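Local coordinates for tail fiber protein (Acinetobacter phage AM24, PDB 5W5P), which probably recognises and depolymerises the capsular polysaccharide of its Acinetobacter baumannii host, acting as a trimeric phage tailspike, at residues T493-N507 against G594-Y608. Sequence-based numbering, arbitrary orientation.
Sequences TADMNIFMQMKTASN and GATAKVFSSTTMTIY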
ATOM      1  N   THR A 493      21.218  27.849 -17.804  1.00 42.74           N
ATOM      2  CA  THR A 493      20.939  28.023 -19.219  1.00 40.81           C
ATOM      3  C   THR A 493      19.582  27.406 -19.523  1.00 42.00           C
ATOM      4  O   THR A 493      19.035  26.644 -18.718  1.00 42.89           O
ATOM      5  CB  THR A 493      22.028  27.396 -20.100  1.00 41.52           C
ATOM      6  OG1 THR A 493      22.195  26.014 -19.763  1.00 38.61           O
ATOM      7  CG2 THR A 493      23.343  28.127 -19.897  1.00 41.09           C
ATOM      8  N   ALA A 494      19.035  27.746 -20.688  1.00 38.55           N
ATOM      9  CA  ALA A 494      17.665  27.362 -20.996  1.00 38.11           C
ATOM     10  C   ALA A 494      17.394  27.536 -22.482  1.00 46.78           C
ATOM     11  O   ALA A 494      18.052  28.323 -23.170  1.00 47.31           O
ATOM     12  CB  ALA A 494      16.659  28.181 -20.179  1.00 38.28           C
ATOM     13  N   ASP A 495      16.407  26.782 -22.962  1.00 45.77           N
ATOM     14  CA  ASP A 495      15.828  26.936 -24.287  1.00 45.23           C
ATOM     15  C   ASP A 495      14.436  27.545 -24.168  1.00 46.62           C
ATOM     16  O   ASP A 495      13.772  27.430 -23.136  1.00 48.31           O
ATOM     17  CB  ASP A 495      15.737  25.589 -25.017  1.00 43.19           C
ATOM     18  CG  ASP A 495      17.096  24.984 -25.309  1.00 46.51           C
ATOM     19  OD1 ASP A 495      18.111  25.713 -25.253  1.00 47.49           O
ATOM     20  OD2 ASP A 495      17.146  23.769 -25.597  1.00 48.63           O
HETATM   21  N   MSE A 496      13.996  28.189 -25.243  1.00 47.50           N
HETATM   22  CA  MSE A 496      12.666  28.785 -25.291  1.00 47.04           C
HETATM   23  C   MSE A 496      11.925  28.401 -26.568  1.00 51.88           C
HETATM   24  O   MSE A 496      12.437  28.584 -27.673  1.00 54.48           O
HETATM   25  CB  MSE A 496      12.753  30.308 -25.199  1.00 49.66           C
HETATM   26  CG  MSE A 496      12.986  30.859 -23.809  1.00 55.12           C
HETATM   27 SE   MSE A 496      13.017  32.817 -23.816  1.00 64.72          SE
HETATM   28  CE  MSE A 496      11.100  33.166 -23.672  1.00 64.83           C
ATOM     29  N   ASN A 497      10.721  27.863 -26.411  1.00 51.97           N
ATOM     30  CA  ASN A 497       9.806  27.605 -27.521  1.00 47.57           C
ATOM     31  C   ASN A 497       8.667  28.613 -27.398  1.00 48.47           C
ATOM     32  O   ASN A 497       7.789  28.465 -26.542  1.00 49.65           O
ATOM     33  CB  ASN A 497       9.293  26.168 -27.491  1.00 42.66           C
ATOM     34  CG  ASN A 497       8.509  25.801 -28.738  1.00 44.46           C
ATOM     35  OD1 ASN A 497       9.074  25.311 -29.719  1.00 42.81           O
ATOM     36  ND2 ASN A 497       7.200  26.044 -28.712  1.00 38.37           N
ATOM     37  N   ILE A 498       8.684  29.636 -28.246  1.00 43.82           N
ATOM     38  CA  ILE A 498       7.716  30.730 -28.175  1.00 44.58           C
ATOM     39  C   ILE A 498       6.728  30.533 -29.320  1.00 46.33           C
ATOM     40  O   ILE A 498       6.951  30.973 -30.445  1.00 46.28           O
ATOM     41  CB  ILE A 498       8.395  32.098 -28.232  1.00 44.86           C
ATOM     42  CG1 ILE A 498       9.549  32.164 -27.227  1.00 42.45           C
ATOM     43  CG2 ILE A 498       7.382  33.209 -27.978  1.00 41.81           C
ATOM     44  CD1 ILE A 498      10.420  33.383 -27.391  1.00 41.55           C
ATOM     45  N   PHE A 499       5.614  29.866 -29.022  1.00 47.74           N
ATOM     46  CA  PHE A 499       4.532  29.697 -29.989  1.00 48.15           C
ATOM     47  C   PHE A 499       3.716  30.984 -30.027  1.00 50.07           C
ATOM     48  O   PHE A 499       3.026  31.321 -29.058  1.00 50.77           O
ATOM     49  CB  PHE A 499       3.663  28.496 -29.622  1.00 46.97           C
ATOM     50  CG  PHE A 499       2.471  28.299 -30.530  1.00 48.09           C
ATOM     51  CD1 PHE A 499       2.521  28.668 -31.865  1.00 49.48           C
ATOM     52  CD2 PHE A 499       1.302  27.740 -30.044  1.00 49.38           C
ATOM     53  CE1 PHE A 499       1.427  28.485 -32.693  1.00 49.47           C
ATOM     54  CE2 PHE A 499       0.207  27.556 -30.871  1.00 49.74           C
ATOM     55  CZ  PHE A 499       0.271  27.928 -32.196  1.00 47.55           C
HETATM   56  N   MSE A 500       3.790  31.705 -31.141  1.00 49.18           N
HETATM   57  CA  MSE A 500       3.076  32.964 -31.272  1.00 50.36           C
HETATM   58  C   MSE A 500       1.855  32.817 -32.166  1.00 53.07           C
HETATM   59  O   MSE A 500       1.955  32.359 -33.307  1.00 54.38           O
HETATM   60  CB  MSE A 500       3.992  34.053 -31.834  1.00 54.45           C
HETATM   61  CG  MSE A 500       5.270  34.285 -31.046  1.00 59.96           C
HETATM   62 SE   MSE A 500       6.691  35.060 -32.150  1.00 60.78          SE
HETATM   63  CE  MSE A 500       7.259  33.434 -33.066  1.00 61.29           C
ATOM     64  N   GLN A 501       0.701  33.218 -31.642  1.00 53.02           N
ATOM     65  CA  GLN A 501      -0.547  33.238 -32.393  1.00 52.01           C
ATOM     66  C   GLN A 501      -0.956  34.694 -32.574  1.00 48.76           C
ATOM     67  O   GLN A 501      -1.273  35.380 -31.596  1.00 49.10           O
ATOM     68  CB  GLN A 501      -1.628  32.434 -31.672  1.00 44.54           C
ATOM     69  CG  GLN A 501      -1.376  30.933 -31.697  1.00 49.39           C
ATOM     70  CD  GLN A 501      -2.371  30.144 -30.854  1.00 48.76           C
ATOM     71  OE1 GLN A 501      -2.498  30.368 -29.649  1.00 45.68           O
ATOM     72  NE2 GLN A 501      -3.078  29.217 -31.490  1.00 48.18           N
HETATM   73  N   MSE A 502      -0.931  35.169 -33.815  1.00 46.72           N
HETATM   74  CA  MSE A 502      -1.352  36.537 -34.102  1.00 52.53           C
HETATM   75  C   MSE A 502      -2.867  36.577 -34.219  1.00 53.12           C
HETATM   76  O   MSE A 502      -3.460  35.861 -35.029  1.00 48.57           O
HETATM   77  CB  MSE A 502      -0.696  37.072 -35.381  1.00 57.75           C
HETATM   78  CG  MSE A 502       0.618  36.402 -35.751  1.00 63.49           C
HETATM   79 SE   MSE A 502       2.008  36.530 -34.379  1.00 68.29          SE
HETATM   80  CE  MSE A 502       3.255  35.247 -35.147  1.00 68.70           C
ATOM     81  N   LYS A 503      -3.490  37.418 -33.399  1.00 51.86           N
ATOM     82  CA  LYS A 503      -4.937  37.455 -33.284  1.00 50.96           C
ATOM     83  C   LYS A 503      -5.444  38.877 -33.459  1.00 52.41           C
ATOM     84  O   LYS A 503      -4.722  39.853 -33.235  1.00 54.57           O
ATOM     85  CB  LYS A 503      -5.407  36.899 -31.934  1.00 50.67           C
ATOM     86  CG  LYS A 503      -4.893  35.507 -31.615  1.00 49.67           C
ATOM     87  CD  LYS A 503      -5.410  35.041 -30.265  1.00 50.02           C
ATOM     88  CE  LYS A 503      -4.894  33.662 -29.915  1.00 46.15           C
ATOM     89  NZ  LYS A 503      -5.510  33.183 -28.652  1.00 45.82           N
ATOM     90  N   THR A 504      -6.706  38.978 -33.868  1.00 52.96           N
ATOM     91  CA  THR A 504      -7.404  40.253 -33.939  1.00 55.16           C
ATOM     92  C   THR A 504      -7.875  40.640 -32.540  1.00 58.59           C
ATOM     93  O   THR A 504      -7.542  39.994 -31.543  1.00 57.45           O
ATOM     94  CB  THR A 504      -8.572  40.166 -34.916  1.00 55.75           C
ATOM     95  OG1 THR A 504      -9.531  39.226 -34.421  1.00 56.19           O
ATOM     96  CG2 THR A 504      -8.094  39.721 -36.289  1.00 55.69           C
ATOM     97  N   ALA A 505      -8.676  41.702 -32.453  1.00 62.61           N
ATOM     98  CA  ALA A 505      -9.234  42.092 -31.164  1.00 62.16           C
ATOM     99  C   ALA A 505     -10.165  41.021 -30.609  1.00 64.47           C
ATOM    100  O   ALA A 505     -10.192  40.799 -29.392  1.00 66.71           O
ATOM    101  CB  ALA A 505      -9.968  43.426 -31.290  1.00 61.89           C
ATOM    102  N   SER A 506     -10.917  40.338 -31.477  1.00 65.44           N
ATOM    103  CA  SER A 506     -11.837  39.282 -31.074  1.00 64.22           C
ATOM    104  C   SER A 506     -11.183  37.901 -31.055  1.00 62.67           C
ATOM    105  O   SER A 506     -11.895  36.890 -31.040  1.00 65.06           O
ATOM    106  CB  SER A 506     -13.063  39.268 -31.991  1.00 64.72           C
ATOM    107  OG  SER A 506     -12.697  39.027 -33.338  1.00 65.64           O
ATOM    108  N   ASN A 507      -9.851  37.843 -31.076  1.00 60.96           N
ATOM    109  CA  ASN A 507      -9.094  36.597 -30.931  1.00 58.10           C
ATOM    110  C   ASN A 507      -9.329  35.642 -32.100  1.00 60.00           C
ATOM    111  O   ASN A 507      -9.485  34.433 -31.927  1.00 62.71           O
ATOM    112  CB  ASN A 507      -9.401  35.920 -29.596  1.00 55.16           C
ATOM    113  CG  ASN A 507      -8.920  36.734 -28.426  1.00 60.92           C
ATOM    114  OD1 ASN A 507      -7.726  36.771 -28.136  1.00 62.72           O
ATOM    115  ND2 ASN A 507      -9.846  37.397 -27.742  1.00 65.05           N
ATOM    116  N   GLY A 594     -10.662  42.050 -39.848  1.00 69.47           N
ATOM    117  CA  GLY A 594      -9.892  43.204 -39.439  1.00 65.75           C
ATOM    118  C   GLY A 594      -8.408  42.906 -39.359  1.00 64.93           C
ATOM    119  O   GLY A 594      -7.889  41.955 -39.951  1.00 65.36           O
ATOM    120  N   ALA A 595      -7.717  43.745 -38.597  1.00 64.72           N
ATOM    121  CA  ALA A 595      -6.268  43.684 -38.489  1.00 61.49           C
ATOM    122  C   ALA A 595      -5.840  42.900 -37.255  1.00 60.57           C
ATOM    123  O   ALA A 595      -6.604  42.719 -36.304  1.00 61.36           O
ATOM    124  CB  ALA A 595      -5.669  45.093 -38.448  1.00 59.70           C
ATOM    125  N   THR A 596      -4.595  42.431 -37.287  1.00 61.14           N
ATOM    126  CA  THR A 596      -4.006  41.752 -36.139  1.00 53.53           C
ATOM    127  C   THR A 596      -3.785  42.756 -35.014  1.00 60.22           C
ATOM    128  O   THR A 596      -3.101  43.769 -35.203  1.00 59.20           O
ATOM    129  CB  THR A 596      -2.687  41.095 -36.533  1.00 55.36           C
ATOM    130  OG1 THR A 596      -2.920  40.136 -37.572  1.00 55.67           O
ATOM    131  CG2 THR A 596      -2.052  40.406 -35.338  1.00 51.32           C
ATOM    132  N   ALA A 597      -4.363  42.481 -33.845  1.00 59.55           N
ATOM    133  CA  ALA A 597      -4.292  43.404 -32.721  1.00 58.35           C
ATOM    134  C   ALA A 597      -3.287  42.987 -31.658  1.00 54.68           C
ATOM    135  O   ALA A 597      -2.944  43.810 -30.803  1.00 53.21           O
ATOM    136  CB  ALA A 597      -5.672  43.561 -32.072  1.00 54.62           C
ATOM    137  N   LYS A 598      -2.802  41.750 -31.685  1.00 53.93           N
ATOM    138  CA  LYS A 598      -1.931  41.288 -30.615  1.00 56.24           C
ATOM    139  C   LYS A 598      -1.177  40.049 -31.060  1.00 56.00           C
ATOM    140  O   LYS A 598      -1.575  39.352 -31.998  1.00 55.56           O
ATOM    141  CB  LYS A 598      -2.720  40.976 -29.340  1.00 54.33           C
ATOM    142  CG  LYS A 598      -3.792  39.920 -29.536  1.00 57.84           C
ATOM    143  CD  LYS A 598      -4.735  39.874 -28.348  1.00 61.09           C
ATOM    144  CE  LYS A 598      -6.099  39.359 -28.744  1.00 59.94           C
ATOM    145  NZ  LYS A 598      -7.046  39.363 -27.599  1.00 58.80           N
ATOM    146  N   VAL A 599      -0.084  39.782 -30.356  1.00 54.27           N
ATOM    147  CA  VAL A 599       0.649  38.529 -30.459  1.00 53.15           C
ATOM    148  C   VAL A 599       0.425  37.778 -29.153  1.00 52.04           C
ATOM    149  O   VAL A 599       0.826  38.248 -28.080  1.00 49.71           O
ATOM    150  CB  VAL A 599       2.141  38.758 -30.732  1.00 54.49           C
ATOM    151  CG1 VAL A 599       2.912  37.452 -30.600  1.00 46.03           C
ATOM    152  CG2 VAL A 599       2.327  39.360 -32.115  1.00 47.97           C
ATOM    153  N   PHE A 600      -0.240  36.626 -29.240  1.00 51.00           N
ATOM    154  CA  PHE A 600      -0.486  35.762 -28.088  1.00 47.70           C
ATOM    155  C   PHE A 600       0.564  34.658 -28.086  1.00 44.24           C
ATOM    156  O   PHE A 600       0.579  33.803 -28.976  1.00 43.88           O
ATOM    157  CB  PHE A 600      -1.898  35.182 -28.139  1.00 46.63           C
ATOM    158  CG  PHE A 600      -2.361  34.600 -26.836  1.00 47.06           C
ATOM    159  CD1 PHE A 600      -2.556  35.407 -25.725  1.00 47.74           C
ATOM    160  CD2 PHE A 600      -2.601  33.241 -26.722  1.00 48.05           C
ATOM    161  CE1 PHE A 600      -2.983  34.861 -24.518  1.00 49.03           C
ATOM    162  CE2 PHE A 600      -3.033  32.689 -25.522  1.00 46.73           C
ATOM    163  CZ  PHE A 600      -3.224  33.499 -24.420  1.00 44.23           C
ATOM    164  N   SER A 601       1.441  34.669 -27.094  1.00 43.79           N
ATOM    165  CA  SER A 601       2.606  33.797 -27.079  1.00 42.90           C
ATOM    166  C   SER A 601       2.437  32.721 -26.011  1.00 48.52           C
ATOM    167  O   SER A 601       2.259  33.034 -24.829  1.00 46.57           O
ATOM    168  CB  SER A 601       3.875  34.606 -26.835  1.00 43.07           C
ATOM    169  OG  SER A 601       4.119  35.494 -27.915  1.00 47.37           O
ATOM    170  N   SER A 602       2.501  31.457 -26.433  1.00 47.30           N
ATOM    171  CA  SER A 602       2.533  30.307 -25.531  1.00 43.27           C
ATOM    172  C   SER A 602       3.987  29.864 -25.409  1.00 42.40           C
ATOM    173  O   SER A 602       4.492  29.125 -26.257  1.00 45.15           O
ATOM    174  CB  SER A 602       1.653  29.180 -26.059  1.00 44.58           C
ATOM    175  OG  SER A 602       0.283  29.532 -26.026  1.00 46.88           O
ATOM    176  N   THR A 603       4.663  30.318 -24.356  1.00 41.34           N
ATOM    177  CA  THR A 603       6.084  30.052 -24.177  1.00 43.36           C
ATOM    178  C   THR A 603       6.288  28.814 -23.315  1.00 46.20           C
ATOM    179  O   THR A 603       5.719  28.712 -22.226  1.00 48.48           O
ATOM    180  CB  THR A 603       6.785  31.245 -23.526  1.00 42.57           C
ATOM    181  OG1 THR A 603       6.618  32.409 -24.341  1.00 42.16           O
ATOM    182  CG2 THR A 603       8.262  30.951 -23.367  1.00 39.68           C
ATOM    183  N   THR A 604       7.103  27.880 -23.803  1.00 47.26           N
ATOM    184  CA  THR A 604       7.506  26.704 -23.039  1.00 45.67           C
ATOM    185  C   THR A 604       9.026  26.691 -22.953  1.00 44.00           C
ATOM    186  O   THR A 604       9.708  26.712 -23.982  1.00 44.26           O
ATOM    187  CB  THR A 604       6.995  25.409 -23.682  1.00 41.70           C
ATOM    188  OG1 THR A 604       5.564  25.426 -23.727  1.00 41.85           O
ATOM    189  CG2 THR A 604       7.440  24.205 -22.866  1.00 40.30           C
HETATM  190  N   MSE A 605       9.552  26.652 -21.733  1.00 42.98           N
HETATM  191  CA  MSE A 605      10.996  26.686 -21.530  1.00 45.68           C
HETATM  192  C   MSE A 605      11.557  25.341 -21.072  1.00 44.76           C
HETATM  193  O   MSE A 605      10.906  24.609 -20.329  1.00 49.79           O
HETATM  194  CB  MSE A 605      11.358  27.774 -20.517  1.00 52.58           C
HETATM  195  CG  MSE A 605      11.041  29.188 -20.997  1.00 60.71           C
HETATM  196 SE   MSE A 605      11.707  30.588 -19.798  1.00 64.80          SE
HETATM  197  CE  MSE A 605      13.621  30.242 -19.984  1.00 60.73           C
ATOM    198  N   THR A 606      12.761  25.026 -21.541  1.00 42.79           N
ATOM    199  CA  THR A 606      13.533  23.860 -21.113  1.00 43.27           C
ATOM    200  C   THR A 606      14.775  24.398 -20.406  1.00 43.88           C
ATOM    201  O   THR A 606      15.716  24.847 -21.066  1.00 47.44           O
ATOM    202  CB  THR A 606      13.916  22.972 -22.304  1.00 44.41           C
ATOM    203  OG1 THR A 606      12.746  22.610 -23.051  1.00 35.79           O
ATOM    204  CG2 THR A 606      14.626  21.709 -21.837  1.00 39.51           C
ATOM    205  N   ILE A 607      14.788  24.364 -19.074  1.00 45.28           N
ATOM    206  CA  ILE A 607      15.857  24.971 -18.283  1.00 46.04           C
ATOM    207  C   ILE A 607      16.871  23.903 -17.890  1.00 46.72           C
ATOM    208  O   ILE A 607      16.507  22.862 -17.330  1.00 50.79           O
ATOM    209  CB  ILE A 607      15.298  25.677 -17.036  1.00 43.69           C
ATOM    210  CG1 ILE A 607      14.324  26.786 -17.443  1.00 44.93           C
ATOM    211  CG2 ILE A 607      16.433  26.228 -16.175  1.00 39.38           C
ATOM    212  CD1 ILE A 607      13.174  26.973 -16.472  1.00 47.45           C
ATOM    213  N   TYR A 608      18.143  24.166 -18.176  1.00 45.66           N
ATOM    214  CA  TYR A 608      19.246  23.293 -17.786  1.00 45.74           C
ATOM    215  C   TYR A 608      19.900  23.911 -16.556  1.00 45.55           C
ATOM    216  O   TYR A 608      20.648  24.887 -16.661  1.00 48.20           O
ATOM    217  CB  TYR A 608      20.235  23.122 -18.938  1.00 45.75           C
ATOM    218  CG  TYR A 608      19.566  22.761 -20.247  1.00 43.09           C
ATOM    219  CD1 TYR A 608      19.247  21.436 -20.547  1.00 42.36           C
ATOM    220  CD2 TYR A 608      19.237  23.740 -21.173  1.00 36.99           C
ATOM    221  CE1 TYR A 608      18.625  21.101 -21.737  1.00 41.24           C
ATOM    222  CE2 TYR A 608      18.618  23.417 -22.362  1.00 37.93           C
ATOM    223  CZ  TYR A 608      18.313  22.100 -22.644  1.00 40.73           C
ATOM    224  OH  TYR A 608      17.694  21.787 -23.835  1.00 41.37           O
TER
HETATM  225  O   HOH W   1      23.230  24.584 -17.355  1.00 36.27           O
HETATM  226  O   HOH W   2      -0.226  31.112 -28.333  1.00 48.31           O
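Thr493 to Lys503 pairs antiparallel with Lys598 to Tyr608 in unbroken register, the short strand axes lying 158° apart and closing to 4.4 Å. Asp495, Asn497, Phe499 and Gln501 each exchange two backbone hydrogen bonds with Thr606, Thr604, Ser602 and Phe600. The pattern changes at a classic beta bulge. There Lys503 O accepts from both Ala597 N (2.7 Å) and Lys598 N (3.1 Å).

One face of the pair is largely apolar. The selenomethionines Met496 and Met605 run side by side, CG to CG at 3.8 Å, and Met605 CE also reaches Ala494 CB. Met502 bends at chi2 (-59°), which lays its SE against Val599 CG2 at 3.6 Å. Strand 470-477 covers part of this face, with Ala474 and Ile476 on Met496 and Val473 on Met500.

The other face is more polar. Tyr608 OH donates to Asp495 OD2 at 2.7 Å, coming from above the carboxylate plane, which is turned 73° from the ring. Asp495 OD1 forms a salt bridge with Lys516 of the third subunit. Lys503 stretches out fully, bringing NZ to 3.5 Å from Phe600 CD2, and hydrogen-bonds Ser612 of the second subunit. A water lies within hydrogen-bonding reach of Gln501 OE1, Phe600 O and Ser602 OG, while Gln501 NE2 bonds Gln522 of the second subunit. From the bulge itself, Lys598 NZ donates to Asn507 OD1 at 2.7 Å, from above the amide carbonyl plane, and makes a salt bridge with Glu459.

The two strands are inner neighbours in the five-stranded antiparallel sheet of the C-terminal domain, between strands 451-461 and 509-523. One sheet face packs on its own chain and the other meets neighbouring subunits, an arrangement consistent with a trimerising domain following the parallel beta-helix of a tailspike.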